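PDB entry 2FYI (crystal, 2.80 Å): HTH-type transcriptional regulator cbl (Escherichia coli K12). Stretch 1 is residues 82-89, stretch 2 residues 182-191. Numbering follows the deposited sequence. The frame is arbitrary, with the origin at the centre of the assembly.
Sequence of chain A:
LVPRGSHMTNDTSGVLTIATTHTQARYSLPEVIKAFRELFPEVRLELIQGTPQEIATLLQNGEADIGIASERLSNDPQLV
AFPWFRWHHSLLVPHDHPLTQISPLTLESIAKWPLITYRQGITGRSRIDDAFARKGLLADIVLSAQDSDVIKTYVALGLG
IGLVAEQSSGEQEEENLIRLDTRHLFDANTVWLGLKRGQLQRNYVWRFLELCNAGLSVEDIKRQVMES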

# COMPACT_ATOMS: atom_id res chain seq x y z
N PHE A 82 18.79 5.89 -13.56
CA PHE A 82 19.25 7.26 -13.37
C PHE A 82 18.62 7.78 -12.10
O PHE A 82 17.47 7.46 -11.79
CB PHE A 82 18.79 8.12 -14.53
CG PHE A 82 19.14 7.58 -15.88
CD1 PHE A 82 18.33 6.64 -16.49
CD2 PHE A 82 20.26 8.03 -16.56
CE1 PHE A 82 18.65 6.14 -17.78
CE2 PHE A 82 20.58 7.54 -17.85
CZ PHE A 82 19.77 6.59 -18.45
N PRO A 83 19.39 8.60 -11.37
CA PRO A 83 18.95 9.23 -10.12
C PRO A 83 17.90 10.31 -10.37
O PRO A 83 18.09 11.19 -11.20
CB PRO A 83 20.25 9.82 -9.55
CG PRO A 83 21.19 9.89 -10.69
CD PRO A 83 20.77 8.93 -11.75
N TRP A 84 16.78 10.23 -9.68
CA TRP A 84 15.79 11.26 -9.81
C TRP A 84 15.97 12.35 -8.73
O TRP A 84 16.19 13.51 -9.07
CB TRP A 84 14.40 10.67 -9.84
CG TRP A 84 13.35 11.67 -10.01
CD1 TRP A 84 13.50 12.99 -10.37
CD2 TRP A 84 11.95 11.45 -9.86
NE1 TRP A 84 12.28 13.59 -10.45
CE2 TRP A 84 11.31 12.67 -10.14
CE3 TRP A 84 11.18 10.33 -9.52
CZ2 TRP A 84 9.92 12.81 -10.07
CZ3 TRP A 84 9.81 10.47 -9.45
CH2 TRP A 84 9.20 11.70 -9.72
N PHE A 85 15.91 11.98 -7.46
CA PHE A 85 16.24 12.92 -6.39
C PHE A 85 16.62 12.13 -5.13
O PHE A 85 16.43 10.91 -5.08
CB PHE A 85 15.09 13.87 -6.10
CG PHE A 85 13.84 13.18 -5.70
CD1 PHE A 85 13.64 12.79 -4.38
CD2 PHE A 85 12.89 12.83 -6.67
CE1 PHE A 85 12.49 12.11 -4.01
CE2 PHE A 85 11.72 12.13 -6.31
CZ PHE A 85 11.52 11.77 -4.97
N ARG A 86 17.16 12.83 -4.13
CA ARG A 86 17.46 12.20 -2.83
C ARG A 86 16.49 12.56 -1.71
O ARG A 86 15.83 13.58 -1.74
CB ARG A 86 18.89 12.42 -2.41
CG ARG A 86 19.79 11.70 -3.35
CD ARG A 86 21.09 12.39 -3.46
NE ARG A 86 22.12 11.62 -2.77
CZ ARG A 86 22.52 11.80 -1.50
NH1 ARG A 86 22.00 12.77 -0.72
NH2 ARG A 86 23.46 11.00 -1.02
N TRP A 87 16.38 11.66 -0.74
CA TRP A 87 15.43 11.84 0.35
C TRP A 87 15.83 11.11 1.61
O TRP A 87 16.61 10.15 1.56
CB TRP A 87 14.07 11.36 -0.07
CG TRP A 87 14.01 9.93 -0.37
CD1 TRP A 87 14.23 9.34 -1.56
CD2 TRP A 87 13.66 8.87 0.55
NE1 TRP A 87 14.03 7.98 -1.47
CE2 TRP A 87 13.68 7.67 -0.18
CE3 TRP A 87 13.33 8.83 1.91
CZ2 TRP A 87 13.38 6.43 0.41
CZ3 TRP A 87 13.03 7.60 2.49
CH2 TRP A 87 13.06 6.42 1.74
N HIS A 88 15.27 11.58 2.73
CA HIS A 88 15.60 11.06 4.05
C HIS A 88 14.37 10.62 4.79
O HIS A 88 13.26 11.11 4.55
CB HIS A 88 16.22 12.15 4.89
CG HIS A 88 17.63 12.46 4.55
ND1 HIS A 88 18.69 11.87 5.20
CD2 HIS A 88 18.17 13.31 3.65
CE1 HIS A 88 19.83 12.33 4.71
NE2 HIS A 88 19.54 13.21 3.77
N HIS A 89 14.57 9.74 5.76
CA HIS A 89 13.47 9.40 6.66
C HIS A 89 13.28 10.48 7.70
O HIS A 89 14.24 11.12 8.15
CB HIS A 89 13.74 8.10 7.38
CG HIS A 89 13.76 6.92 6.48
ND1 HIS A 89 14.92 6.27 6.12
CD2 HIS A 89 12.75 6.26 5.86
CE1 HIS A 89 14.63 5.27 5.32
NE2 HIS A 89 13.32 5.23 5.15
N THR A 182 15.21 13.97 11.44
CA THR A 182 16.27 13.02 11.78
C THR A 182 17.28 12.80 10.66
O THR A 182 17.86 11.73 10.56
CB THR A 182 15.71 11.64 12.19
OG1 THR A 182 14.97 11.07 11.10
CG2 THR A 182 14.80 11.77 13.39
N ARG A 183 17.51 13.81 9.83
CA ARG A 183 18.48 13.67 8.76
C ARG A 183 19.89 13.43 9.29
O ARG A 183 20.71 12.78 8.65
CB ARG A 183 18.51 14.92 7.90
CG ARG A 183 17.32 15.10 7.05
CD ARG A 183 17.22 16.55 6.53
NE ARG A 183 15.92 16.82 5.90
CZ ARG A 183 14.76 16.85 6.56
NH1 ARG A 183 14.71 16.63 7.88
NH2 ARG A 183 13.62 17.09 5.90
N HIS A 184 20.18 13.95 10.47
CA HIS A 184 21.50 13.81 11.00
C HIS A 184 21.72 12.40 11.55
O HIS A 184 22.78 12.10 12.04
CB HIS A 184 21.76 14.87 12.06
CG HIS A 184 20.83 14.79 13.23
ND1 HIS A 184 19.47 14.98 13.12
CD2 HIS A 184 21.07 14.55 14.55
CE1 HIS A 184 18.91 14.85 14.31
NE2 HIS A 184 19.86 14.57 15.19
N LEU A 185 20.74 11.53 11.45
CA LEU A 185 20.84 10.23 12.11
C LEU A 185 20.82 9.09 11.13
O LEU A 185 21.34 8.04 11.43
CB LEU A 185 19.68 10.02 13.08
CG LEU A 185 19.56 11.04 14.20
CD1 LEU A 185 18.43 10.56 15.11
CD2 LEU A 185 20.84 11.17 14.94
N PHE A 186 20.18 9.29 9.99
CA PHE A 186 20.17 8.27 8.95
C PHE A 186 20.78 8.77 7.65
O PHE A 186 20.80 9.98 7.38
CB PHE A 186 18.75 7.86 8.70
CG PHE A 186 18.04 7.42 9.92
CD1 PHE A 186 18.22 6.13 10.42
CD2 PHE A 186 17.17 8.27 10.58
CE1 PHE A 186 17.54 5.70 11.57
CE2 PHE A 186 16.49 7.84 11.74
CZ PHE A 186 16.68 6.56 12.24
N ASP A 187 21.29 7.86 6.82
CA ASP A 187 21.74 8.27 5.49
C ASP A 187 20.60 8.50 4.50
O ASP A 187 19.49 7.98 4.69
CB ASP A 187 22.73 7.26 4.94
CG ASP A 187 24.02 7.23 5.73
OD1 ASP A 187 24.23 8.20 6.52
OD2 ASP A 187 24.81 6.26 5.57
N ALA A 188 20.91 9.28 3.46
CA ALA A 188 20.01 9.60 2.35
C ALA A 188 19.70 8.39 1.50
O ALA A 188 20.50 7.49 1.40
CB ALA A 188 20.62 10.64 1.50
N ASN A 189 18.53 8.40 0.87
CA ASN A 189 18.16 7.39 -0.13
C ASN A 189 18.06 8.05 -1.49
O ASN A 189 18.03 9.27 -1.60
CB ASN A 189 16.80 6.81 0.22
CG ASN A 189 16.76 6.30 1.64
OD1 ASN A 189 17.20 5.19 1.93
ND2 ASN A 189 16.24 7.13 2.54
N THR A 190 17.97 7.25 -2.54
CA THR A 190 17.82 7.80 -3.87
C THR A 190 16.67 7.14 -4.58
O THR A 190 16.43 5.94 -4.42
CB THR A 190 19.02 7.54 -4.72
OG1 THR A 190 20.16 8.08 -4.07
CG2 THR A 190 18.83 8.20 -6.04
N VAL A 191 15.95 7.92 -5.38
CA VAL A 191 14.88 7.33 -6.16
C VAL A 191 15.39 7.23 -7.57
O VAL A 191 15.85 8.22 -8.12
CB VAL A 191 13.64 8.18 -6.19
CG1 VAL A 191 12.63 7.47 -7.01
CG2 VAL A 191 13.14 8.38 -4.82
O HOH W 1 14.41 13.84 9.05

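The imidazole of His88 is held between two aliphatic groups of the other stretch: Arg183 CG lies over one ring face and Ala188 CB over the opposite one. The two carbons sit 3.9 Å (Arg183 CG) and 4.0 Å (Ala188 CB) from the centroid of the His88 ring, 22° and 30° off its normal, so both qualify as CH-pi contacts. A turn, with Leu185 N hydrogen-bonded to Thr182 O at 3.0 Å, lies between Arg183 and Ala188, whose side chains meet opposite faces of the ring; Phe186 O approaches the ring edge, 3.6 Å from His88 ND1.

Next to this clasp the two stretches pair as antiparallel strands, their directions 155° apart. The firmest part of the ladder is Trp87 with Asn189, linked by two backbone hydrogen bonds: Asn189 N donates to Trp87 O at 2.7 Å, almost linearly at 171°, and Trp87 N donates to Asn189 O at 3.0 Å. Trp87 O also accepts a hydrogen bond from the side chain of the same partner, Asn189 ND2, at 3.2 Å and a more bent 142°. The chi1 of -53° (m) places the amide for this bond; Asn189 CB, whose position the backbone sets, packs over the indole, 3.6 Å from the centroid of the five-membered ring of Trp87.

Further along, Val191 N donates to Phe85 O at 3.0 Å, but Val191 O accepts from Trp84 N, at 2.7 Å, rather than from Phe85. Trp84, with phi/psi of -93/-59°, departs from extended geometry here. Val191 is the most extensively covered residue of the contact, and its side chain meets three aromatic rings. Val191 CG2 lies over one face of the Phe85 ring, 4.2 Å from its centroid, and comes within 3.6 Å of Trp87 CD1; Val191 CG1 is 4.1 Å from Trp84 CE3. Phe85 and Trp87 both adopt chi1 p, and the ends of both side chains come nearer to the opposing strand.

Arg86 and Thr190 form the intervening non-hydrogen-bonded pair, with CA atoms 4.5 Å apart and side chains on the sheet face opposite that of Trp87 and Asn189. Arg86 CA approaches Asn189 O at 3.2 Å in a CA-H...O contact, and Ala188 CB lies over one face of the guanidinium, 3.4 Å from Arg86 NH1.

Beyond the ladder, Thr182 OG1 donates a weak hydrogen bond to His89 O at 3.0 Å. Water 1 reinforces this junction, donating to His89 O at 2.9 Å and accepting from Thr182 N at 2.5 Å.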